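Leucine rich repeat and phosphatase domain containing protein (Entamoeba histolytica, PDB 3EMU) probably removes phosphate groups from phosphorylated substrates, as a hydrolase carrying a dual specificity phosphatase catalytic domain. Local coordinates at residues 142-145 against 146-150; 116-119 against 120-123. All coordinates share one frame; numbering follows the deposited sequence.

Overall arrangement
Interactions 1 and 2 sit on the last two helices of the chain, 135-151 and 117-127, with centres about 14 Å apart. Interaction 2 comes first in sequence and lies at the N-terminal end of its helix, partly buried; interaction 1 follows in series on the final helix, nearer the surface. The two meet directly: Glu145 OE2 lies 3.0 Å from Phe117 N, probably hydrogen-bonded, and Lys142 CE packs 3.9 Å from Phe117 CE2. The last helix thus supplies a carboxylate to the first turn of helix 117-127. Both helices rest on helix 100-112, in the helical part of the fold, consistent with a dual specificity phosphatase domain.

Interaction 1: residues 142-145 against 146-150; sequences KLFE and KKLEK
Phe144 and Leu148, one turn apart on helix 135-151, cross at a slant, the outer end of the ring meeting the leucine in the main apolar contact here. The leucine comes over one face of the ring, its CG 3.9 Å from the ring centroid and 22° off the ring normal, a CH-pi contact offset toward the rim. Both methyls lie over that same face, CD1 toward CZ and CE2, CD2 toward CE1 and CZ: Leu148 CD1 is 3.6 Å from Phe144 CZ, while Leu148 CD2 sits 3.7 Å from Phe144 CE1. In Phe144, chi1 of -179° sets CG beside the carbonyl carbon, and the ring points outward with a lean toward the next turn, where Leu148 stands. Beneath the pair, Leu148 N donates to Phe144 O at 3.0 Å, one of four successive i to i+4 bonds of a regular alpha helix. That helix is the last of the phosphatase fold, and Phe144 is its buried residue here, reaching Ile73 and Ile77 of helix 68-85 and Ala107 and Met110 of helix 100-112; Leu148 extends the same side onto Tyr111. The polar side of the helix carries Lys146, whose backbone N bonds to Lys142 O at 3.2 Å. Its side chain bends at chi2 (-91°), then runs on to a salt bridge with Glu149, Lys146 NZ to Glu149 OE1 3.1 Å, taken on the syn lone pair of the carboxylate. Glu145 gives its carbonyl O to Glu149 N at 3.0 Å, but its carboxylate turns to Phe117 at the start of helix 117-127.

Interaction 2: residues 116-119 against 120-123; sequences SFIN and AFNK
Phe121 N donates to Phe117 O at 2.7 Å, the shortest of the backbone bonds here and a straight one, 164° at the hydrogen. The same two residues lay their side chains side by side, pointing the same way. Phe121 CB sits over one face of the Phe117 ring, 4.1 Å from Phe117 CE1; this methylene is the nearest part of Phe121, with Phe117 CZ also close to Phe121 CD1. With chi1 at 179° Phe121 carries its own ring away from the first turn, toward Ile106 of helix 100-112 and Ile131, whereas the Phe117 ring is buried against Met110, Ile138 and Leu141. Ala120 turns its methyl to the same helix 100-112, and its N is held by Ser116 O at 3.0 Å. Another edge of the turn is lined by Ile118 and Asn122, which cross at an angle. Asn122 N bonds to Ile118 O at 2.9 Å, and the asparagine amide leans back over that carbonyl, its CG at 3.2 Å from Ile118 O; Asn122 OD1 makes no hydrogen bond there, since it and the carbonyl oxygen are both acceptors. The end of the isoleucine chain, CD1, packs 3.8 Å from Asn122 ND2. Further on, Lys123 N bonds to Asn119 O at 3.1 Å, while the extended lysine side chain brings NZ to Gln113 OE1. At the start of the turn Ser116 OG accepts a weak bond from Asn119 N at 3.3 Å. Serine directly before the helix, capping the amide three residues on, is the classic N-cap, here opening helix 117-127.

Interaction 1: residues 142-145 against 146-150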
ATOM      1  N   LYS A 142      -5.620  -6.419  11.622  1.00 61.40           N
ATOM      2  CA  LYS A 142      -6.646  -7.288  12.168  1.00 62.36           C
ATOM      3  C   LYS A 142      -7.834  -6.484  12.700  1.00 61.85           C
ATOM      4  O   LYS A 142      -8.948  -6.945  12.645  1.00 61.57           O
ATOM      5  CB  LYS A 142      -6.058  -8.235  13.234  1.00 61.78           C
ATOM      6  CG  LYS A 142      -5.347  -9.387  12.586  1.00 62.72           C
ATOM      7  CD  LYS A 142      -4.565 -10.211  13.596  1.00 66.39           C
ATOM      8  CE  LYS A 142      -3.707 -11.297  12.895  1.00 65.39           C
ATOM      9  NZ  LYS A 142      -2.760 -11.955  13.871  1.00 67.46           N
ATOM     10  N   LEU A 143      -7.564  -5.295  13.232  1.00 62.11           N
ATOM     11  CA  LEU A 143      -8.610  -4.398  13.663  1.00 62.40           C
ATOM     12  C   LEU A 143      -9.422  -3.962  12.477  1.00 61.85           C
ATOM     13  O   LEU A 143     -10.635  -3.885  12.547  1.00 62.51           O
ATOM     14  CB  LEU A 143      -8.025  -3.154  14.289  1.00 62.70           C
ATOM     15  CG  LEU A 143      -8.490  -2.841  15.706  1.00 68.18           C
ATOM     16  CD1 LEU A 143      -7.598  -3.637  16.660  1.00 72.57           C
ATOM     17  CD2 LEU A 143      -8.359  -1.354  16.046  1.00 71.57           C
ATOM     18  N   PHE A 144      -8.745  -3.656  11.386  1.00 60.67           N
ATOM     19  CA  PHE A 144      -9.460  -3.324  10.172  1.00 60.42           C
ATOM     20  C   PHE A 144     -10.332  -4.498   9.673  1.00 60.85           C
ATOM     21  O   PHE A 144     -11.441  -4.278   9.215  1.00 60.49           O
ATOM     22  CB  PHE A 144      -8.474  -2.887   9.085  1.00 58.95           C
ATOM     23  CG  PHE A 144      -9.125  -2.491   7.777  1.00 55.84           C
ATOM     24  CD1 PHE A 144     -10.129  -1.538   7.742  1.00 53.55           C
ATOM     25  CD2 PHE A 144      -8.697  -3.056   6.583  1.00 53.39           C
ATOM     26  CE1 PHE A 144     -10.717  -1.164   6.526  1.00 53.16           C
ATOM     27  CE2 PHE A 144      -9.263  -2.705   5.350  1.00 53.48           C
ATOM     28  CZ  PHE A 144     -10.277  -1.752   5.317  1.00 53.26           C
ATOM     29  N   GLU A 145      -9.800  -5.721   9.728  1.00 61.41           N
ATOM     30  CA  GLU A 145     -10.518  -6.922   9.337  1.00 62.63           C
ATOM     31  C   GLU A 145     -11.889  -6.953  10.087  1.00 63.68           C
ATOM     32  O   GLU A 145     -12.947  -7.075   9.451  1.00 63.21           O
ATOM     33  CB  GLU A 145      -9.684  -8.141   9.701  1.00 62.30           C
ATOM     34  CG  GLU A 145     -10.215  -9.484   9.192  1.00 63.94           C
ATOM     35  CD  GLU A 145      -9.293 -10.644   9.546  1.00 63.94           C
ATOM     36  OE1 GLU A 145      -8.811 -10.744  10.703  1.00 67.56           O
ATOM     37  OE2 GLU A 145      -9.023 -11.456   8.663  1.00 65.01           O
ATOM     38  N   LYS A 146     -11.843  -6.780  11.412  1.00 63.62           N
ATOM     39  CA  LYS A 146     -13.044  -6.768  12.229  1.00 65.22           C
ATOM     40  C   LYS A 146     -13.991  -5.650  11.828  1.00 64.95           C
ATOM     41  O   LYS A 146     -15.211  -5.852  11.800  1.00 64.53           O
ATOM     42  CB  LYS A 146     -12.712  -6.577  13.688  1.00 65.62           C
ATOM     43  CG  LYS A 146     -12.399  -7.820  14.429  1.00 71.56           C
ATOM     44  CD  LYS A 146     -13.660  -8.404  15.057  1.00 79.31           C
ATOM     45  CE  LYS A 146     -13.497  -9.938  15.210  1.00 82.90           C
ATOM     46  NZ  LYS A 146     -14.833 -10.597  15.168  1.00 81.89           N
ATOM     47  N   LYS A 147     -13.437  -4.465  11.559  1.00 64.92           N
ATOM     48  CA  LYS A 147     -14.265  -3.292  11.199  1.00 64.15           C
ATOM     49  C   LYS A 147     -15.047  -3.554   9.918  1.00 64.22           C
ATOM     50  O   LYS A 147     -16.216  -3.215   9.805  1.00 63.50           O
ATOM     51  CB  LYS A 147     -13.421  -2.035  11.057  1.00 63.39           C
ATOM     52  CG  LYS A 147     -14.195  -0.844  10.500  1.00 62.01           C
ATOM     53  CD  LYS A 147     -14.975  -0.221  11.648  1.00 60.67           C
ATOM     54  CE  LYS A 147     -15.872   0.945  11.216  1.00 64.47           C
ATOM     55  NZ  LYS A 147     -16.557   1.559  12.456  1.00 67.09           N
ATOM     56  N   LEU A 148     -14.383  -4.177   8.957  1.00 65.15           N
ATOM     57  CA  LEU A 148     -14.976  -4.488   7.695  1.00 65.96           C
ATOM     58  C   LEU A 148     -16.098  -5.533   7.894  1.00 67.34           C
ATOM     59  O   LEU A 148     -17.156  -5.465   7.270  1.00 67.26           O
ATOM     60  CB  LEU A 148     -13.908  -5.034   6.741  1.00 65.34           C
ATOM     61  CG  LEU A 148     -13.015  -4.044   5.944  1.00 67.52           C
ATOM     62  CD1 LEU A 148     -12.309  -4.705   4.796  1.00 66.29           C
ATOM     63  CD2 LEU A 148     -13.799  -2.879   5.415  1.00 67.73           C
ATOM     64  N   GLU A 149     -15.857  -6.516   8.738  1.00 68.46           N
ATOM     65  CA  GLU A 149     -16.876  -7.508   9.019  1.00 71.00           C
ATOM     66  C   GLU A 149     -18.221  -6.863   9.480  1.00 71.31           C
ATOM     67  O   GLU A 149     -19.299  -7.219   9.015  1.00 70.98           O
ATOM     68  CB  GLU A 149     -16.348  -8.434  10.101  1.00 71.67           C
ATOM     69  CG  GLU A 149     -17.135  -9.720  10.265  1.00 77.23           C
ATOM     70  CD  GLU A 149     -16.882 -10.385  11.618  1.00 84.87           C
ATOM     71  OE1 GLU A 149     -15.794 -10.137  12.224  1.00 86.41           O
ATOM     72  OE2 GLU A 149     -17.781 -11.153  12.068  1.00 88.03           O
ATOM     73  N   LYS A 150     -18.127  -5.911  10.394  1.00 71.43           N
ATOM     74  CA  LYS A 150     -19.272  -5.251  10.924  1.00 73.00           C
ATOM     75  C   LYS A 150     -19.944  -4.335   9.889  1.00 73.04           C
ATOM     76  O   LYS A 150     -21.158  -4.356   9.741  1.00 73.34           O
ATOM     77  CB  LYS A 150     -18.854  -4.453  12.147  1.00 73.24           C
ATOM     78  CG  LYS A 150     -19.896  -4.432  13.241  1.00 79.93           C
ATOM     79  CD  LYS A 150     -21.364  -4.334  12.698  1.00 86.84           C
ATOM     80  CE  LYS A 150     -22.321  -3.709  13.740  1.00 89.26           C
ATOM     81  NZ  LYS A 150     -22.495  -4.598  14.955  1.00 90.63           N
TER

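Interaction 2: residues 116-119 against 120-123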
ATOM      1  N   SER A 116      -9.500 -12.014   3.501  1.00 61.35           N
ATOM      2  CA  SER A 116      -9.154 -11.953   4.893  1.00 61.38           C
ATOM      3  C   SER A 116      -7.749 -11.307   5.024  1.00 60.27           C
ATOM      4  O   SER A 116      -7.015 -11.180   4.030  1.00 59.68           O
ATOM      5  CB  SER A 116      -9.163 -13.360   5.484  1.00 60.59           C
ATOM      6  OG  SER A 116      -8.258 -14.159   4.767  1.00 62.83           O
ATOM      7  N   PHE A 117      -7.404 -10.911   6.243  1.00 60.03           N
ATOM      8  CA  PHE A 117      -6.072 -10.439   6.498  1.00 61.24           C
ATOM      9  C   PHE A 117      -4.997 -11.422   5.974  1.00 61.29           C
ATOM     10  O   PHE A 117      -4.138 -11.040   5.172  1.00 61.12           O
ATOM     11  CB  PHE A 117      -5.816 -10.068   7.980  1.00 60.88           C
ATOM     12  CG  PHE A 117      -4.352 -10.104   8.313  1.00 61.68           C
ATOM     13  CD1 PHE A 117      -3.500  -9.107   7.812  1.00 59.35           C
ATOM     14  CD2 PHE A 117      -3.805 -11.196   9.011  1.00 57.92           C
ATOM     15  CE1 PHE A 117      -2.118  -9.168   8.031  1.00 60.98           C
ATOM     16  CE2 PHE A 117      -2.440 -11.275   9.229  1.00 58.93           C
ATOM     17  CZ  PHE A 117      -1.582 -10.262   8.735  1.00 60.93           C
ATOM     18  N   ILE A 118      -5.085 -12.690   6.382  1.00 62.33           N
ATOM     19  CA  ILE A 118      -4.043 -13.705   6.095  1.00 62.70           C
ATOM     20  C   ILE A 118      -3.910 -13.973   4.611  1.00 62.52           C
ATOM     21  O   ILE A 118      -2.802 -14.129   4.082  1.00 63.52           O
ATOM     22  CB  ILE A 118      -4.284 -15.051   6.893  1.00 64.35           C
ATOM     23  CG1 ILE A 118      -3.071 -16.013   6.788  1.00 65.89           C
ATOM     24  CG2 ILE A 118      -5.536 -15.797   6.399  1.00 62.39           C
ATOM     25  CD1 ILE A 118      -1.644 -15.359   6.992  1.00 69.48           C
ATOM     26  N   ASN A 119      -5.038 -14.015   3.920  1.00 61.57           N
ATOM     27  CA  ASN A 119      -5.026 -14.286   2.496  1.00 60.86           C
ATOM     28  C   ASN A 119      -4.493 -13.097   1.684  1.00 60.17           C
ATOM     29  O   ASN A 119      -3.870 -13.273   0.621  1.00 60.12           O
ATOM     30  CB  ASN A 119      -6.434 -14.636   2.016  1.00 60.94           C
ATOM     31  CG  ASN A 119      -6.840 -16.134   2.263  1.00 64.34           C
ATOM     32  OD1 ASN A 119      -8.041 -16.462   2.183  1.00 63.57           O
ATOM     33  ND2 ASN A 119      -5.865 -17.027   2.489  1.00 61.27           N
ATOM     34  N   ALA A 120      -4.802 -11.884   2.150  1.00 59.34           N
ATOM     35  CA  ALA A 120      -4.278 -10.636   1.534  1.00 58.55           C
ATOM     36  C   ALA A 120      -2.747 -10.543   1.846  1.00 58.10           C
ATOM     37  O   ALA A 120      -1.943 -10.178   0.987  1.00 55.69           O
ATOM     38  CB  ALA A 120      -5.038  -9.397   2.061  1.00 56.79           C
ATOM     39  N   PHE A 121      -2.378 -10.904   3.071  1.00 58.64           N
ATOM     40  CA  PHE A 121      -0.968 -11.023   3.425  1.00 60.73           C
ATOM     41  C   PHE A 121      -0.185 -11.990   2.505  1.00 60.88           C
ATOM     42  O   PHE A 121       0.851 -11.626   1.925  1.00 60.98           O
ATOM     43  CB  PHE A 121      -0.794 -11.421   4.900  1.00 60.52           C
ATOM     44  CG  PHE A 121       0.648 -11.566   5.278  1.00 62.96           C
ATOM     45  CD1 PHE A 121       1.363 -10.465   5.774  1.00 61.54           C
ATOM     46  CD2 PHE A 121       1.335 -12.777   5.010  1.00 63.10           C
ATOM     47  CE1 PHE A 121       2.727 -10.591   6.077  1.00 63.02           C
ATOM     48  CE2 PHE A 121       2.688 -12.897   5.287  1.00 62.42           C
ATOM     49  CZ  PHE A 121       3.391 -11.814   5.822  1.00 62.63           C
ATOM     50  N   ASN A 122      -0.713 -13.197   2.330  1.00 61.03           N
ATOM     51  CA  ASN A 122      -0.036 -14.210   1.535  1.00 62.18           C
ATOM     52  C   ASN A 122       0.118 -13.860   0.064  1.00 62.98           C
ATOM     53  O   ASN A 122       1.165 -14.143  -0.554  1.00 63.19           O
ATOM     54  CB  ASN A 122      -0.778 -15.531   1.614  1.00 62.29           C
ATOM     55  CG  ASN A 122      -0.658 -16.173   2.952  1.00 63.60           C
ATOM     56  OD1 ASN A 122      -1.445 -17.047   3.282  1.00 67.28           O
ATOM     57  ND2 ASN A 122       0.325 -15.762   3.742  1.00 64.56           N
ATOM     58  N   LYS A 123      -0.950 -13.304  -0.501  1.00 62.25           N
ATOM     59  CA  LYS A 123      -0.909 -12.783  -1.829  1.00 62.39           C
ATOM     60  C   LYS A 123       0.200 -11.719  -2.024  1.00 62.19           C
ATOM     61  O   LYS A 123       0.937 -11.773  -3.009  1.00 62.27           O
ATOM     62  CB  LYS A 123      -2.285 -12.198  -2.209  1.00 62.73           C
ATOM     63  CG  LYS A 123      -2.259 -11.421  -3.543  1.00 63.04           C
ATOM     64  CD  LYS A 123      -3.658 -11.231  -4.174  1.00 68.77           C
ATOM     65  CE  LYS A 123      -3.544 -10.673  -5.628  1.00 71.86           C
ATOM     66  NZ  LYS A 123      -4.807 -10.908  -6.470  1.00 77.98           N
TER